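Blood group a-and b-cleaving endo-beta-galactosidase (Streptococcus pneumoniae, PDB 2YGL) probably binds blood group carbohydrate antigens through tandem CBM51 modules, which belong to a family 98 endo-beta-galactosidase that cleaves blood group A and B antigens. Local coordinates at residues T174-L182 and V262-G270; F288-Y298 and F315-K323. All coordinates share one frame; numbering follows the deposited sequence.

Contact 1 (T174-L182 and V262-G270); sequences TQTITPDLL and VTRFISYVG
The stretch between the two carbohydrate-binding modules runs here into a short helix, and both lie on the outer side of a beta-sandwich sheet. Thr174, Ile177, Pro179 and Leu182 meet Arg264, Ile266 and Tyr268, alternate residues on one side of strand 262-271. At one end the contact is polar. Arg264 NH1 donates to Thr174 OG1 at 2.8 Å, and the bond is nearly straight at 177°. The hydroxyl lies at the edge of the guanidinium, in its plane. The arginine chain is extended from CG to NE, which carries the guanidinium well out from the strand. A water also sits at that edge. It bonds to Thr174 OG1, accepts from Arg264 NH2 at 3.2 Å and donates to Gln175 O. Arg264 NH2 also forms a salt bridge with Asp318 of the neighbouring strand 315-320.

The rest is apolar. Ile177 places CG2 against Ile266 CG2 at 3.8 Å. With chi1 at -48°, Ile177 CG1 sits beside the backbone N and the CG2 methyl is turned anti to it. Leu182 straddles two residues of the strand. Its CD1 is 3.6 Å from Tyr268 CD2, while its CD2 reaches Ile266 CG2 at 4.0 Å. Pro179 crosses the tyrosine at about a right angle, with CD 3.7 Å from Tyr268 CZ. Thr178 is the N-cap of the helix, and its OG1 accepts from Leu181 N at 3.0 Å. The cap lies just before Pro179, the first helical residue and a direct partner of Tyr268.

Two kinds of grip therefore hold the linking segment to the second module. The threonine, the water and Asp318 together probably fix the rotation of the guanidinium, and Asp318 probably balances part of its charge.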
loop_
_atom_site.group_PDB
_atom_site.type_symbol
_atom_site.label_atom_id
_atom_site.label_comp_id
_atom_site.label_asym_id
_atom_site.label_seq_id
_atom_site.Cartn_x
_atom_site.Cartn_y
_atom_site.Cartn_z
ATOM N N THR A 174 3.218 4.260 0.540
ATOM C CA THR A 174 4.486 4.215 1.266
ATOM C C THR A 174 4.782 2.793 1.741
ATOM O O THR A 174 3.862 2.001 1.971
ATOM C CB THR A 174 4.487 5.174 2.482
ATOM O OG1 THR A 174 3.409 4.837 3.367
ATOM C CG2 THR A 174 4.338 6.622 2.030
ATOM N N GLN A 175 6.065 2.474 1.876
ATOM C CA GLN A 175 6.491 1.194 2.439
ATOM C C GLN A 175 6.137 1.137 3.925
ATOM O O GLN A 175 5.859 2.171 4.542
ATOM C CB GLN A 175 8.001 0.997 2.246
ATOM C CG GLN A 175 8.461 0.943 0.790
ATOM C CD GLN A 175 8.148 -0.383 0.113
ATOM O OE1 GLN A 175 7.234 -0.472 -0.708
ATOM N NE2 GLN A 175 8.905 -1.420 0.457
ATOM N N THR A 176 6.129 -0.072 4.485
ATOM C CA THR A 176 5.940 -0.268 5.922
ATOM C C THR A 176 6.948 0.598 6.687
ATOM O O THR A 176 8.147 0.578 6.391
ATOM C CB THR A 176 6.099 -1.758 6.310
ATOM O OG1 THR A 176 5.239 -2.558 5.487
ATOM C CG2 THR A 176 5.749 -1.988 7.777
ATOM N N ILE A 177 6.448 1.371 7.649
ATOM C CA ILE A 177 7.279 2.318 8.394
ATOM C C ILE A 177 8.274 1.592 9.299
ATOM O O ILE A 177 7.890 0.744 10.102
ATOM C CB ILE A 177 6.425 3.316 9.234
ATOM C CG1 ILE A 177 5.287 3.933 8.397
ATOM C CG2 ILE A 177 7.312 4.392 9.880
ATOM C CD1 ILE A 177 5.727 4.776 7.197
ATOM N N THR A 178 9.551 1.919 9.131
ATOM C CA THR A 178 10.628 1.414 9.984
ATOM C C THR A 178 11.562 2.578 10.334
ATOM O O THR A 178 11.542 3.607 9.653
ATOM C CB THR A 178 11.454 0.301 9.289
ATOM O OG1 THR A 178 12.170 0.853 8.177
ATOM C CG2 THR A 178 10.565 -0.847 8.813
ATOM N N PRO A 179 12.379 2.430 11.399
ATOM C CA PRO A 179 13.409 3.438 11.647
ATOM C C PRO A 179 14.299 3.663 10.423
ATOM O O PRO A 179 14.579 4.814 10.077
ATOM C CB PRO A 179 14.202 2.839 12.807
ATOM C CG PRO A 179 13.185 2.064 13.567
ATOM C CD PRO A 179 12.262 1.485 12.528
ATOM N N ASP A 180 14.710 2.576 9.767
ATOM C CA ASP A 180 15.490 2.641 8.524
ATOM C C ASP A 180 14.844 3.517 7.451
ATOM O O ASP A 180 15.519 4.337 6.824
ATOM C CB ASP A 180 15.729 1.236 7.955
ATOM C CG ASP A 180 16.927 0.546 8.576
ATOM O OD1 ASP A 180 17.817 1.243 9.109
ATOM O OD2 ASP A 180 16.983 -0.701 8.521
ATOM N N LEU A 181 13.540 3.331 7.244
ATOM C CA LEU A 181 12.795 4.086 6.238
ATOM C C LEU A 181 12.769 5.582 6.559
ATOM O O LEU A 181 12.963 6.414 5.672
ATOM C CB LEU A 181 11.370 3.536 6.086
ATOM C CG LEU A 181 10.406 4.287 5.156
ATOM C CD1 LEU A 181 10.890 4.286 3.706
ATOM C CD2 LEU A 181 9.004 3.707 5.251
ATOM N N LEU A 182 12.534 5.916 7.827
ATOM C CA LEU A 182 12.525 7.313 8.259
ATOM C C LEU A 182 13.924 7.929 8.229
ATOM O O LEU A 182 14.066 9.140 8.056
ATOM C CB LEU A 182 11.874 7.466 9.644
ATOM C CG LEU A 182 10.408 7.025 9.795
ATOM C CD1 LEU A 182 9.853 7.419 11.157
ATOM C CD2 LEU A 182 9.520 7.580 8.679
ATOM N N VAL A 262 -1.724 18.884 4.211
ATOM C CA VAL A 262 -1.086 17.861 5.043
ATOM C C VAL A 262 -2.087 16.754 5.366
ATOM O O VAL A 262 -3.180 17.025 5.856
ATOM C CB VAL A 262 -0.517 18.468 6.357
ATOM C CG1 VAL A 262 0.130 17.392 7.224
ATOM C CG2 VAL A 262 0.485 19.578 6.051
ATOM N N THR A 263 -1.703 15.510 5.097
ATOM C CA THR A 263 -2.615 14.378 5.260
ATOM C C THR A 263 -2.174 13.355 6.306
ATOM O O THR A 263 -2.969 12.508 6.713
ATOM C CB THR A 263 -2.824 13.631 3.925
ATOM O OG1 THR A 263 -1.553 13.213 3.415
ATOM C CG2 THR A 263 -3.518 14.529 2.901
ATOM N N ARG A 264 -0.919 13.431 6.740
ATOM C CA ARG A 264 -0.337 12.372 7.564
ATOM C C ARG A 264 0.817 12.881 8.429
ATOM O O ARG A 264 1.613 13.714 7.991
ATOM C CB ARG A 264 0.152 11.245 6.648
ATOM C CG ARG A 264 0.239 9.860 7.266
ATOM C CD ARG A 264 0.652 8.857 6.194
ATOM N NE ARG A 264 0.991 7.543 6.736
ATOM C CZ ARG A 264 1.626 6.591 6.056
ATOM N NH1 ARG A 264 2.001 6.797 4.797
ATOM N NH2 ARG A 264 1.892 5.426 6.636
ATOM N N PHE A 265 0.888 12.381 9.661
ATOM C CA PHE A 265 2.015 12.653 10.554
ATOM C C PHE A 265 2.658 11.340 10.997
ATOM O O PHE A 265 1.970 10.449 11.502
ATOM C CB PHE A 265 1.567 13.486 11.763
ATOM C CG PHE A 265 2.607 13.591 12.854
ATOM C CD1 PHE A 265 3.736 14.389 12.687
ATOM C CD2 PHE A 265 2.450 12.892 14.048
ATOM C CE1 PHE A 265 4.695 14.486 13.690
ATOM C CE2 PHE A 265 3.404 12.981 15.056
ATOM C CZ PHE A 265 4.528 13.783 14.878
ATOM N N ILE A 266 3.972 11.227 10.796
ATOM C CA ILE A 266 4.725 10.010 11.124
ATOM C C ILE A 266 5.891 10.316 12.055
ATOM O O ILE A 266 6.734 11.154 11.734
ATOM C CB ILE A 266 5.339 9.331 9.866
ATOM C CG1 ILE A 266 4.375 9.350 8.671
ATOM C CG2 ILE A 266 5.833 7.910 10.197
ATOM C CD1 ILE A 266 3.229 8.420 8.800
ATOM N N SER A 267 5.948 9.612 13.185
ATOM C CA SER A 267 7.074 9.727 14.114
ATOM C C SER A 267 7.129 8.583 15.118
ATOM O O SER A 267 6.096 8.114 15.600
ATOM C CB SER A 267 7.016 11.053 14.880
ATOM O OG SER A 267 8.192 11.247 15.643
ATOM N N TYR A 268 8.346 8.141 15.425
ATOM C CA TYR A 268 8.586 7.331 16.614
ATOM C C TYR A 268 8.687 8.259 17.819
ATOM O O TYR A 268 9.216 9.364 17.709
ATOM C CB TYR A 268 9.849 6.477 16.458
ATOM C CG TYR A 268 9.643 5.317 15.517
ATOM C CD1 TYR A 268 9.079 4.117 15.966
ATOM C CD2 TYR A 268 9.978 5.423 14.171
ATOM C CE1 TYR A 268 8.871 3.050 15.095
ATOM C CE2 TYR A 268 9.776 4.364 13.294
ATOM C CZ TYR A 268 9.222 3.184 13.762
ATOM O OH TYR A 268 9.023 2.142 12.890
ATOM N N VAL A 269 8.157 7.813 18.958
ATOM C CA VAL A 269 8.085 8.645 20.161
ATOM C C VAL A 269 8.555 7.867 21.386
ATOM O O VAL A 269 8.088 6.755 21.641
ATOM C CB VAL A 269 6.640 9.186 20.417
ATOM C CG1 VAL A 269 6.607 10.117 21.629
ATOM C CG2 VAL A 269 6.100 9.912 19.197
ATOM N N GLY A 270 9.476 8.465 22.139
ATOM C CA GLY A 270 9.941 7.899 23.404
ATOM C C GLY A 270 10.913 8.820 24.115
ATOM O O GLY A 270 11.080 9.977 23.731
HETATM O O HOH W 1 3.309 2.821 5.384
#

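Contact 2 (F288-Y298 and F315-K323); sequences FEVVADGKVIY and FLVDVEIPK
The Tyr298 ring has Val317 on one face: CG1 lies 4.0 Å above the plane, over the ring centre. Val317 CG2 makes a CH-pi contact with the same ring, 4.0 Å from its centroid and 28° off the normal. The ring of Phe315 has Phe288 CB at its edge, near its plane, 4.5 Å from CZ. Phe315 CE2 comes obliquely to the tyrosine ring, 3.2 Å from Tyr298 OH.

These groups fill the space between the two sheets of the beta-sandwich in the second CBM51 module. The hairpin of strands 285-292 and 295-299 belongs to one sheet, and strand 315-320 to the other. No hydrogen bond joins the two segments. Strands 288-292 and 315-320 run in nearly the same direction, 13° apart, with their axes 9.8 Å apart at closest. In the hairpin, a type I' turn links Ala292 to Lys295. A classic beta bulge sets Ile297 and Tyr298 opposite Val290, whose O accepts from both of their N atoms. Both bulge residues direct their side chains toward strand 315-320.

Farther into the interface, the Val290 and Val317 side chains pass alongside each other, pointing opposite ways, with Val290 CG2 4.1 Å from Val317 CG1. Phe265 of strand 262-271 also packs on Val290. Toward the turn, Ile297 takes over. Its CG1 stands between the backbone N and the carbonyl carbon (chi1 59°), and the chain then extends to CD1. That methyl meets Val319 CG2, Ile321 CD1 and Pro322 CD. Ala292 CB, across from Pro322 CD at 4.1 Å, finishes this end. Ile297 and Ile321 cross at about a right angle, with their CD1 atoms 3.7 Å apart.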
loop_
_atom_site.group_PDB
_atom_site.type_symbol
_atom_site.label_atom_id
_atom_site.label_comp_id
_atom_site.label_asym_id
_atom_site.label_seq_id
_atom_site.Cartn_x
_atom_site.Cartn_y
_atom_site.Cartn_z
ATOM N N PHE A 288 1.561 11.528 25.300
ATOM C CA PHE A 288 1.858 12.376 24.148
ATOM C C PHE A 288 0.615 12.504 23.270
ATOM O O PHE A 288 -0.058 11.507 23.000
ATOM C CB PHE A 288 3.020 11.801 23.330
ATOM C CG PHE A 288 3.304 12.559 22.055
ATOM C CD1 PHE A 288 3.997 13.768 22.085
ATOM C CD2 PHE A 288 2.878 12.061 20.824
ATOM C CE1 PHE A 288 4.260 14.473 20.909
ATOM C CE2 PHE A 288 3.136 12.755 19.644
ATOM C CZ PHE A 288 3.829 13.962 19.686
ATOM N N GLU A 289 0.329 13.726 22.827
ATOM C CA GLU A 289 -0.844 14.005 21.998
ATOM C C GLU A 289 -0.499 14.692 20.682
ATOM O O GLU A 289 0.357 15.578 20.639
ATOM C CB GLU A 289 -1.829 14.898 22.745
ATOM C CG GLU A 289 -2.567 14.239 23.894
ATOM C CD GLU A 289 -3.414 15.232 24.671
ATOM O OE1 GLU A 289 -3.195 16.458 24.533
ATOM O OE2 GLU A 289 -4.298 14.786 25.425
ATOM N N VAL A 290 -1.173 14.271 19.613
ATOM C CA VAL A 290 -1.195 15.024 18.364
ATOM C C VAL A 290 -2.565 15.689 18.268
ATOM O O VAL A 290 -3.600 15.019 18.333
ATOM C CB VAL A 290 -0.922 14.138 17.129
ATOM C CG1 VAL A 290 -0.890 14.984 15.852
ATOM C CG2 VAL A 290 0.392 13.385 17.289
ATOM N N VAL A 291 -2.562 17.011 18.136
ATOM C CA VAL A 291 -3.788 17.800 18.204
ATOM C C VAL A 291 -3.982 18.600 16.914
ATOM O O VAL A 291 -3.130 19.411 16.545
ATOM C CB VAL A 291 -3.780 18.748 19.435
ATOM C CG1 VAL A 291 -5.140 19.385 19.643
ATOM C CG2 VAL A 291 -3.356 17.995 20.702
ATOM N N ALA A 292 -5.097 18.350 16.231
ATOM C CA ALA A 292 -5.450 19.070 15.010
ATOM C C ALA A 292 -6.593 20.044 15.273
ATOM O O ALA A 292 -7.702 19.631 15.619
ATOM C CB ALA A 292 -5.819 18.093 13.897
ATOM N N ASP A 293 -6.304 21.334 15.111
ATOM C CA ASP A 293 -7.259 22.425 15.378
ATOM C C ASP A 293 -7.979 22.286 16.723
ATOM O O ASP A 293 -9.202 22.415 16.799
ATOM C CB ASP A 293 -8.268 22.573 14.226
ATOM C CG ASP A 293 -7.603 22.950 12.909
ATOM O OD1 ASP A 293 -6.635 23.741 12.927
ATOM O OD2 ASP A 293 -8.048 22.453 11.856
ATOM N N GLY A 294 -7.210 22.011 17.775
ATOM C CA GLY A 294 -7.758 21.905 19.126
ATOM C C GLY A 294 -8.350 20.547 19.460
ATOM O O GLY A 294 -8.758 20.313 20.595
ATOM N N LYS A 295 -8.381 19.647 18.479
ATOM C CA LYS A 295 -8.949 18.317 18.661
ATOM C C LYS A 295 -7.866 17.238 18.681
ATOM O O LYS A 295 -7.067 17.122 17.744
ATOM C CB LYS A 295 -9.983 18.027 17.566
ATOM C CG LYS A 295 -10.896 16.841 17.854
ATOM C CD LYS A 295 -11.901 16.633 16.720
ATOM C CE LYS A 295 -12.884 15.509 17.028
ATOM N NZ LYS A 295 -12.248 14.158 16.988
ATOM N N VAL A 296 -7.845 16.456 19.757
ATOM C CA VAL A 296 -6.900 15.349 19.900
ATOM C C VAL A 296 -7.217 14.275 18.862
ATOM O O VAL A 296 -8.311 13.706 18.863
ATOM C CB VAL A 296 -6.926 14.753 21.338
ATOM C CG1 VAL A 296 -6.047 13.518 21.436
ATOM C CG2 VAL A 296 -6.485 15.799 22.360
ATOM N N ILE A 297 -6.264 14.027 17.964
ATOM C CA ILE A 297 -6.417 13.000 16.931
ATOM C C ILE A 297 -5.516 11.793 17.187
ATOM O O ILE A 297 -5.670 10.749 16.549
ATOM C CB ILE A 297 -6.210 13.560 15.495
ATOM C CG1 ILE A 297 -4.814 14.183 15.343
ATOM C CG2 ILE A 297 -7.328 14.551 15.147
ATOM C CD1 ILE A 297 -4.386 14.410 13.904
ATOM N N TYR A 298 -4.569 11.954 18.112
ATOM C CA TYR A 298 -3.799 10.842 18.661
ATOM C C TYR A 298 -3.498 11.065 20.144
ATOM O O TYR A 298 -3.111 12.163 20.547
ATOM C CB TYR A 298 -2.474 10.617 17.911
ATOM C CG TYR A 298 -1.624 9.554 18.586
ATOM C CD1 TYR A 298 -1.776 8.206 18.260
ATOM C CD2 TYR A 298 -0.704 9.891 19.585
ATOM C CE1 TYR A 298 -1.024 7.225 18.891
ATOM C CE2 TYR A 298 0.050 8.915 20.227
ATOM C CZ TYR A 298 -0.114 7.587 19.874
ATOM O OH TYR A 298 0.630 6.617 20.499
ATOM N N PHE A 315 7.270 4.096 20.651
ATOM C CA PHE A 315 6.097 3.686 19.871
ATOM C C PHE A 315 5.950 4.478 18.573
ATOM O O PHE A 315 6.344 5.645 18.500
ATOM C CB PHE A 315 4.809 3.751 20.710
ATOM C CG PHE A 315 4.584 5.072 21.400
ATOM C CD1 PHE A 315 5.076 5.296 22.682
ATOM C CD2 PHE A 315 3.856 6.082 20.779
ATOM C CE1 PHE A 315 4.866 6.509 23.327
ATOM C CE2 PHE A 315 3.640 7.303 21.416
ATOM C CZ PHE A 315 4.148 7.517 22.694
ATOM N N LEU A 316 5.387 3.828 17.555
ATOM C CA LEU A 316 5.135 4.477 16.274
ATOM C C LEU A 316 3.825 5.250 16.307
ATOM O O LEU A 316 2.769 4.691 16.614
ATOM C CB LEU A 316 5.126 3.459 15.124
ATOM C CG LEU A 316 4.839 3.974 13.702
ATOM C CD1 LEU A 316 5.847 5.033 13.246
ATOM C CD2 LEU A 316 4.790 2.826 12.704
ATOM N N VAL A 317 3.911 6.542 16.008
ATOM C CA VAL A 317 2.730 7.376 15.820
ATOM C C VAL A 317 2.550 7.590 14.323
ATOM O O VAL A 317 3.417 8.158 13.654
ATOM C CB VAL A 317 2.845 8.738 16.546
ATOM C CG1 VAL A 317 1.644 9.622 16.221
ATOM C CG2 VAL A 317 2.960 8.537 18.047
ATOM N N ASP A 318 1.425 7.110 13.804
ATOM C CA ASP A 318 1.103 7.236 12.390
ATOM C C ASP A 318 -0.379 7.563 12.274
ATOM O O ASP A 318 -1.228 6.674 12.353
ATOM C CB ASP A 318 1.449 5.936 11.650
ATOM C CG ASP A 318 1.212 6.026 10.148
ATOM O OD1 ASP A 318 0.626 7.024 9.668
ATOM O OD2 ASP A 318 1.620 5.084 9.437
ATOM N N VAL A 319 -0.679 8.846 12.091
ATOM C CA VAL A 319 -2.057 9.330 12.157
ATOM C C VAL A 319 -2.420 10.206 10.953
ATOM O O VAL A 319 -1.608 11.012 10.487
ATOM C CB VAL A 319 -2.338 10.056 13.518
ATOM C CG1 VAL A 319 -1.460 11.302 13.689
ATOM C CG2 VAL A 319 -3.819 10.397 13.681
ATOM N N GLU A 320 -3.640 10.021 10.447
ATOM C CA GLU A 320 -4.172 10.847 9.367
ATOM C C GLU A 320 -4.493 12.245 9.877
ATOM O O GLU A 320 -5.063 12.402 10.956
ATOM C CB GLU A 320 -5.440 10.225 8.773
ATOM C CG GLU A 320 -5.205 9.004 7.893
ATOM C CD GLU A 320 -6.482 8.483 7.241
ATOM O OE1 GLU A 320 -7.594 8.861 7.676
ATOM O OE2 GLU A 320 -6.373 7.686 6.284
ATOM N N ILE A 321 -4.120 13.252 9.097
ATOM C CA ILE A 321 -4.483 14.634 9.393
ATOM C C ILE A 321 -5.754 14.961 8.612
ATOM O O ILE A 321 -5.782 14.795 7.389
ATOM C CB ILE A 321 -3.348 15.628 9.012
ATOM C CG1 ILE A 321 -1.998 15.213 9.629
ATOM C CG2 ILE A 321 -3.726 17.062 9.383
ATOM C CD1 ILE A 321 -1.987 15.050 11.145
ATOM N N PRO A 322 -6.814 15.416 9.310
ATOM C CA PRO A 322 -8.071 15.716 8.623
ATOM C C PRO A 322 -7.910 16.810 7.572
ATOM O O PRO A 322 -7.140 17.755 7.769
ATOM C CB PRO A 322 -8.983 16.203 9.757
ATOM C CG PRO A 322 -8.399 15.617 10.995
ATOM C CD PRO A 322 -6.921 15.644 10.762
ATOM N N LYS A 323 -8.627 16.662 6.460
ATOM C CA LYS A 323 -8.660 17.663 5.396
ATOM C C LYS A 323 -8.953 19.052 5.967
ATOM O O LYS A 323 -9.759 19.191 6.892
ATOM C CB LYS A 323 -9.716 17.269 4.352
ATOM C CG LYS A 323 -9.801 18.172 3.125
ATOM C CD LYS A 323 -10.893 17.687 2.176
ATOM C CE LYS A 323 -11.286 18.750 1.159
ATOM N NZ LYS A 323 -12.108 19.842 1.752
#

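Contacts 1 and 2 lie on opposite sides of one sheet of the second module. Strands 262-271 and 315-320 are neighbours in it, and Ser267 O to Val317 N and Thr263 O to Ile321 N are probable hydrogen bonds between them. Contact 1 puts the intermodule segment and a short helix on the outer side, with three of its eight touching residues buried. Contact 2 packs the inner side against the hairpin of the other sheet, and six of its eleven are buried. The chemistry follows the place: contact 1 mixes apolar packing with an arginine, a hydroxyl and a water, whereas contact 2 is held by aliphatic and aromatic groups.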